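Local coordinates for protein L-tyrosine isonitrile synthase (Pseudomonas aeruginosa, PDB 3E59) that makes the isonitrile group of paerucumarin by transferring the C2 carbon of ribulose 5-phosphate onto the amino nitrogen of L-tyrosine, at residues A[67-81]-A[123-137]. Residues are numbered along the deposited sequence; the frame is centred on the assembly and turned at random.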
loop_
_atom_site.group_PDB
_atom_site.type_symbol
_atom_site.label_atom_id
_atom_site.label_comp_id
_atom_site.label_asym_id
_atom_site.label_seq_id
_atom_site.Cartn_x
_atom_site.Cartn_y
_atom_site.Cartn_z
ATOM N N PHE A 67 0.097 4.200 1.792
ATOM C CA PHE A 67 0.642 5.320 2.565
ATOM C C PHE A 67 -0.371 5.925 3.552
ATOM O O PHE A 67 -0.679 7.127 3.478
ATOM C CB PHE A 67 1.209 6.407 1.639
ATOM C CG PHE A 67 2.363 5.956 0.775
ATOM C CD1 PHE A 67 2.140 5.503 -0.545
ATOM C CD2 PHE A 67 3.673 6.039 1.245
ATOM C CE1 PHE A 67 3.212 5.116 -1.361
ATOM C CE2 PHE A 67 4.746 5.645 0.449
ATOM C CZ PHE A 67 4.519 5.189 -0.860
ATOM N N PRO A 68 -0.903 5.097 4.471
ATOM C CA PRO A 68 -1.900 5.599 5.428
ATOM C C PRO A 68 -1.304 6.438 6.560
ATOM O O PRO A 68 -1.802 7.520 6.864
ATOM C CB PRO A 68 -2.522 4.310 5.995
ATOM C CG PRO A 68 -1.447 3.299 5.908
ATOM C CD PRO A 68 -0.657 3.653 4.644
ATOM N N ALA A 69 -0.268 5.902 7.198
ATOM C CA ALA A 69 0.388 6.504 8.347
ATOM C C ALA A 69 1.390 5.477 8.766
ATOM O O ALA A 69 1.260 4.305 8.410
ATOM C CB ALA A 69 -0.597 6.757 9.495
ATOM N N LYS A 70 2.396 5.909 9.517
ATOM C CA LYS A 70 3.368 4.984 10.080
ATOM C C LYS A 70 2.688 4.054 11.101
ATOM O O LYS A 70 1.712 4.443 11.759
ATOM C CB LYS A 70 4.505 5.776 10.728
ATOM C CG LYS A 70 5.916 5.399 10.258
ATOM C CD LYS A 70 6.227 5.872 8.864
ATOM C CE LYS A 70 7.731 5.906 8.615
ATOM N NZ LYS A 70 8.213 4.979 7.555
ATOM N N SER A 71 3.180 2.819 11.214
ATOM C CA SER A 71 2.775 1.938 12.320
ATOM C C SER A 71 2.903 2.672 13.665
ATOM O O SER A 71 3.880 3.405 13.878
ATOM C CB SER A 71 3.637 0.675 12.324
ATOM O OG SER A 71 3.653 0.048 13.598
ATOM N N PRO A 72 1.926 2.471 14.585
ATOM C CA PRO A 72 1.992 3.159 15.883
ATOM C C PRO A 72 3.028 2.549 16.818
ATOM O O PRO A 72 3.274 3.084 17.891
ATOM C CB PRO A 72 0.586 2.963 16.454
ATOM C CG PRO A 72 0.116 1.663 15.839
ATOM C CD PRO A 72 0.726 1.613 14.469
ATOM N N ASN A 73 3.615 1.431 16.410
ATOM C CA ASN A 73 4.603 0.724 17.210
ATOM C C ASN A 73 5.989 1.349 17.016
ATOM O O ASN A 73 6.568 1.234 15.929
ATOM C CB ASN A 73 4.614 -0.764 16.815
ATOM C CG ASN A 73 5.486 -1.622 17.726
ATOM O OD1 ASN A 73 6.316 -1.111 18.489
ATOM N ND2 ASN A 73 5.297 -2.944 17.653
ATOM N N PRO A 74 6.543 1.980 18.080
ATOM C CA PRO A 74 7.862 2.619 17.970
ATOM C C PRO A 74 8.996 1.618 17.740
ATOM O O PRO A 74 10.109 2.013 17.401
ATOM C CB PRO A 74 8.047 3.322 19.329
ATOM C CG PRO A 74 6.709 3.257 20.022
ATOM C CD PRO A 74 5.977 2.100 19.438
ATOM N N GLY A 75 8.719 0.336 17.935
ATOM C CA GLY A 75 9.722 -0.694 17.707
ATOM C C GLY A 75 9.827 -1.122 16.257
ATOM O O GLY A 75 10.750 -1.857 15.904
ATOM N N LYS A 76 8.879 -0.677 15.426
ATOM C CA LYS A 76 8.802 -1.081 14.004
ATOM C C LYS A 76 9.279 0.013 13.035
ATOM O O LYS A 76 9.770 -0.282 11.949
ATOM C CB LYS A 76 7.372 -1.500 13.615
ATOM C CG LYS A 76 6.817 -2.738 14.323
ATOM C CD LYS A 76 5.915 -3.608 13.406
ATOM C CE LYS A 76 4.940 -2.796 12.573
ATOM N NZ LYS A 76 3.928 -3.635 11.857
ATOM N N VAL A 77 9.126 1.269 13.448
ATOM C CA VAL A 77 9.433 2.429 12.620
ATOM C C VAL A 77 10.346 3.392 13.375
ATOM O O VAL A 77 10.442 3.316 14.608
ATOM C CB VAL A 77 8.135 3.159 12.163
ATOM C CG1 VAL A 77 7.323 2.278 11.237
ATOM C CG2 VAL A 77 7.300 3.613 13.362
ATOM N N LEU A 78 11.020 4.287 12.644
ATOM C CA LEU A 78 11.916 5.280 13.273
ATOM C C LEU A 78 11.155 6.407 13.970
ATOM O O LEU A 78 11.538 6.836 15.054
ATOM C CB LEU A 78 12.894 5.877 12.258
ATOM C CG LEU A 78 13.988 4.981 11.676
ATOM C CD1 LEU A 78 14.450 5.562 10.365
ATOM C CD2 LEU A 78 15.154 4.839 12.636
ATOM N N ASP A 79 10.087 6.890 13.334
ATOM C CA ASP A 79 9.280 7.978 13.886
ATOM C C ASP A 79 7.911 7.916 13.217
ATOM O O ASP A 79 7.675 7.044 12.384
ATOM C CB ASP A 79 9.975 9.317 13.601
ATOM C CG ASP A 79 9.276 10.502 14.232
ATOM O OD1 ASP A 79 9.264 10.621 15.477
ATOM O OD2 ASP A 79 8.758 11.338 13.457
ATOM N N SER A 80 7.021 8.840 13.562
ATOM C CA SER A 80 5.682 8.871 12.990
ATOM C C SER A 80 5.622 9.545 11.615
ATOM O O SER A 80 4.629 9.440 10.899
ATOM C CB SER A 80 4.715 9.560 13.959
ATOM O OG SER A 80 4.966 10.950 14.022
ATOM N N ARG A 81 6.684 10.232 11.237
ATOM C CA ARG A 81 6.684 10.943 9.965
ATOM C C ARG A 81 7.229 10.064 8.833
ATOM O O ARG A 81 7.986 9.130 9.090
ATOM C CB ARG A 81 7.459 12.261 10.087
ATOM C CG ARG A 81 8.915 12.092 10.467
ATOM C CD ARG A 81 9.547 13.413 10.868
ATOM N NE ARG A 81 10.840 13.187 11.507
ATOM C CZ ARG A 81 11.120 13.469 12.773
ATOM N NH1 ARG A 81 10.212 14.034 13.556
ATOM N NH2 ARG A 81 12.327 13.210 13.249
ATOM N N VAL A 123 -6.930 0.722 13.585
ATOM C CA VAL A 123 -5.464 0.597 13.647
ATOM C C VAL A 123 -4.843 1.470 14.751
ATOM O O VAL A 123 -3.657 1.330 15.073
ATOM C CB VAL A 123 -4.774 0.788 12.260
ATOM C CG1 VAL A 123 -5.375 -0.180 11.239
ATOM C CG2 VAL A 123 -4.885 2.213 11.760
ATOM N N ARG A 124 -5.662 2.344 15.332
ATOM C CA ARG A 124 -5.307 3.111 16.529
ATOM C C ARG A 124 -4.228 4.172 16.288
ATOM O O ARG A 124 -3.281 4.330 17.060
ATOM C CB ARG A 124 -4.980 2.180 17.711
ATOM C CG ARG A 124 -6.213 1.410 18.222
ATOM C CD ARG A 124 -5.857 0.065 18.819
ATOM N NE ARG A 124 -7.046 -0.625 19.322
ATOM C CZ ARG A 124 -7.033 -1.798 19.954
ATOM N NH1 ARG A 124 -5.887 -2.436 20.164
ATOM N NH2 ARG A 124 -8.170 -2.336 20.376
ATOM N N ILE A 125 -4.404 4.903 15.199
ATOM C CA ILE A 125 -3.604 6.077 14.907
ATOM C C ILE A 125 -4.610 7.218 14.896
ATOM O O ILE A 125 -5.610 7.157 14.173
ATOM C CB ILE A 125 -2.855 5.929 13.555
ATOM C CG1 ILE A 125 -1.886 4.739 13.613
ATOM C CG2 ILE A 125 -2.099 7.211 13.182
ATOM C CD1 ILE A 125 -1.535 4.151 12.253
ATOM N N GLY A 126 -4.370 8.233 15.731
ATOM C CA GLY A 126 -5.290 9.366 15.860
ATOM C C GLY A 126 -5.357 10.187 14.585
ATOM O O GLY A 126 -4.411 10.177 13.794
ATOM N N ASP A 127 -6.467 10.900 14.388
ATOM C CA ASP A 127 -6.682 11.675 13.161
ATOM C C ASP A 127 -5.668 12.809 12.939
ATOM O O ASP A 127 -5.415 13.207 11.788
ATOM C CB ASP A 127 -8.106 12.231 13.131
ATOM C CG ASP A 127 -9.115 11.208 12.676
ATOM O OD1 ASP A 127 -10.224 11.173 13.254
ATOM O OD2 ASP A 127 -8.799 10.431 11.740
ATOM N N ALA A 128 -5.113 13.329 14.035
ATOM C CA ALA A 128 -4.055 14.339 13.986
ATOM C C ALA A 128 -2.784 13.750 13.407
ATOM O O ALA A 128 -2.103 14.397 12.621
ATOM C CB ALA A 128 -3.782 14.914 15.373
ATOM N N HIS A 129 -2.463 12.521 13.805
ATOM C CA HIS A 129 -1.294 11.829 13.269
ATOM C C HIS A 129 -1.448 11.588 11.769
ATOM O O HIS A 129 -0.505 11.816 10.998
ATOM C CB HIS A 129 -1.052 10.507 14.002
ATOM C CG HIS A 129 -0.352 10.661 15.316
ATOM N ND1 HIS A 129 1.019 10.750 15.421
ATOM C CD2 HIS A 129 -0.832 10.739 16.580
ATOM C CE1 HIS A 129 1.355 10.869 16.693
ATOM N NE2 HIS A 129 0.250 10.864 17.417
ATOM N N ILE A 130 -2.642 11.138 11.368
ATOM C CA ILE A 130 -2.958 10.897 9.956
ATOM C C ILE A 130 -2.824 12.187 9.129
ATOM O O ILE A 130 -2.184 12.188 8.072
ATOM C CB ILE A 130 -4.362 10.237 9.780
ATOM C CG1 ILE A 130 -4.370 8.831 10.388
ATOM C CG2 ILE A 130 -4.781 10.163 8.301
ATOM C CD1 ILE A 130 -5.727 8.397 10.760
ATOM N N SER A 131 -3.414 13.276 9.616
ATOM C CA SER A 131 -3.307 14.572 8.943
ATOM C C SER A 131 -1.862 15.048 8.800
ATOM O O SER A 131 -1.500 15.586 7.765
ATOM C CB SER A 131 -4.150 15.632 9.652
ATOM O OG SER A 131 -5.508 15.525 9.271
ATOM N N ALA A 132 -1.049 14.855 9.841
ATOM C CA ALA A 132 0.372 15.220 9.801
ATOM C C ALA A 132 1.155 14.371 8.782
ATOM O O ALA A 132 2.012 14.887 8.048
ATOM C CB ALA A 132 0.986 15.102 11.182
ATOM N N TYR A 133 0.852 13.074 8.740
ATOM C CA TYR A 133 1.467 12.168 7.772
ATOM C C TYR A 133 1.084 12.524 6.334
ATOM O O TYR A 133 1.944 12.510 5.441
ATOM C CB TYR A 133 1.107 10.714 8.085
ATOM C CG TYR A 133 1.830 9.684 7.239
ATOM C CD1 TYR A 133 1.273 9.219 6.042
ATOM C CD2 TYR A 133 3.067 9.162 7.643
ATOM C CE1 TYR A 133 1.926 8.263 5.264
ATOM C CE2 TYR A 133 3.735 8.208 6.869
ATOM C CZ TYR A 133 3.157 7.769 5.681
ATOM O OH TYR A 133 3.798 6.822 4.923
ATOM N N GLN A 134 -0.205 12.818 6.135
ATOM C CA GLN A 134 -0.743 13.264 4.847
ATOM C C GLN A 134 0.010 14.486 4.323
ATOM O O GLN A 134 0.472 14.500 3.180
ATOM C CB GLN A 134 -2.242 13.585 4.967
ATOM C CG GLN A 134 -3.178 12.372 4.838
ATOM C CD GLN A 134 -4.664 12.721 4.954
ATOM O OE1 GLN A 134 -5.489 11.859 5.254
ATOM N NE2 GLN A 134 -5.007 13.983 4.720
ATOM N N ASP A 135 0.137 15.494 5.183
ATOM C CA ASP A 135 0.764 16.778 4.849
ATOM C C ASP A 135 2.243 16.593 4.546
ATOM O O ASP A 135 2.772 17.198 3.613
ATOM C CB ASP A 135 0.588 17.797 5.997
ATOM C CG ASP A 135 -0.868 18.200 6.227
ATOM O OD1 ASP A 135 -1.710 17.997 5.327
ATOM O OD2 ASP A 135 -1.172 18.726 7.325
ATOM N N ALA A 136 2.899 15.757 5.346
ATOM C CA ALA A 136 4.323 15.480 5.191
ATOM C C ALA A 136 4.621 14.644 3.938
ATOM O O ALA A 136 5.655 14.837 3.293
ATOM C CB ALA A 136 4.867 14.800 6.441
ATOM N N LEU A 137 3.711 13.732 3.590
ATOM C CA LEU A 137 3.851 12.926 2.370
ATOM C C LEU A 137 3.786 13.778 1.099
ATOM O O LEU A 137 4.627 13.618 0.206
ATOM C CB LEU A 137 2.791 11.822 2.304
ATOM C CG LEU A 137 3.141 10.641 1.395
ATOM C CD1 LEU A 137 4.035 9.651 2.140
ATOM C CD2 LEU A 137 1.891 9.945 0.881
HETATM O O HOH W 1 2.007 11.018 11.831
#
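Tyr133 of helix 127-144 lays one face of its ring against Ala69, in the long irregular loop that links strand 60-64 of the parallel sheet to helix 84-103, a beta-to-alpha connection in the alpha/beta part of the isocyanide synthase fold. The contact is CH-pi: Ala69 CA stands 3.6 Å from the centroid of the Tyr133 ring and only 10° off its normal. With CG anti to the backbone N (chi1 -173°), the tyrosine leaves its helix toward the loop, which bends round it. Backbone carbonyls meet the ring rim, Phe67 O lying 3.4 Å from Tyr133 CE1 and Ser80 O near the ring plane beside CD2. The Lys70 side chain crosses that of Tyr133 at about a right angle, its CD beside Tyr133 CE2 at the rim. Tyr133 OH comes to the edge of the Phe67 ring, 3.8 Å from Phe67 CD2, and is hydrogen-bonded to Glu86 of helix 84-103. That carboxylate also forms a salt bridge with Lys70 NZ, so one acidic residue holds polar groups from both sides of the contact. One turn further along, Leu137 reaches Phe67 with both methyls from one side, crossing it at about a right angle: its CD2 packs on Phe67 CB at 3.7 Å, while Leu137 CD1 approaches Phe67 CD2 obliquely.

Ahead of the helix, Ile125 points both branches at Ala69, CD1 and CG2 each coming close to its CB. Ile125 CD1 also sits 3.3 Å from Lys70 O and touches Pro72 CD, the proline crossing the isoleucine nearly perpendicularly. Ser80 CB lies at the edge of the His129 imidazole, by ND1. Between these two residues' backbones a single water donates to both carbonyls, 2.8 Å from His129 O and 3.2 Å from Ser80 O.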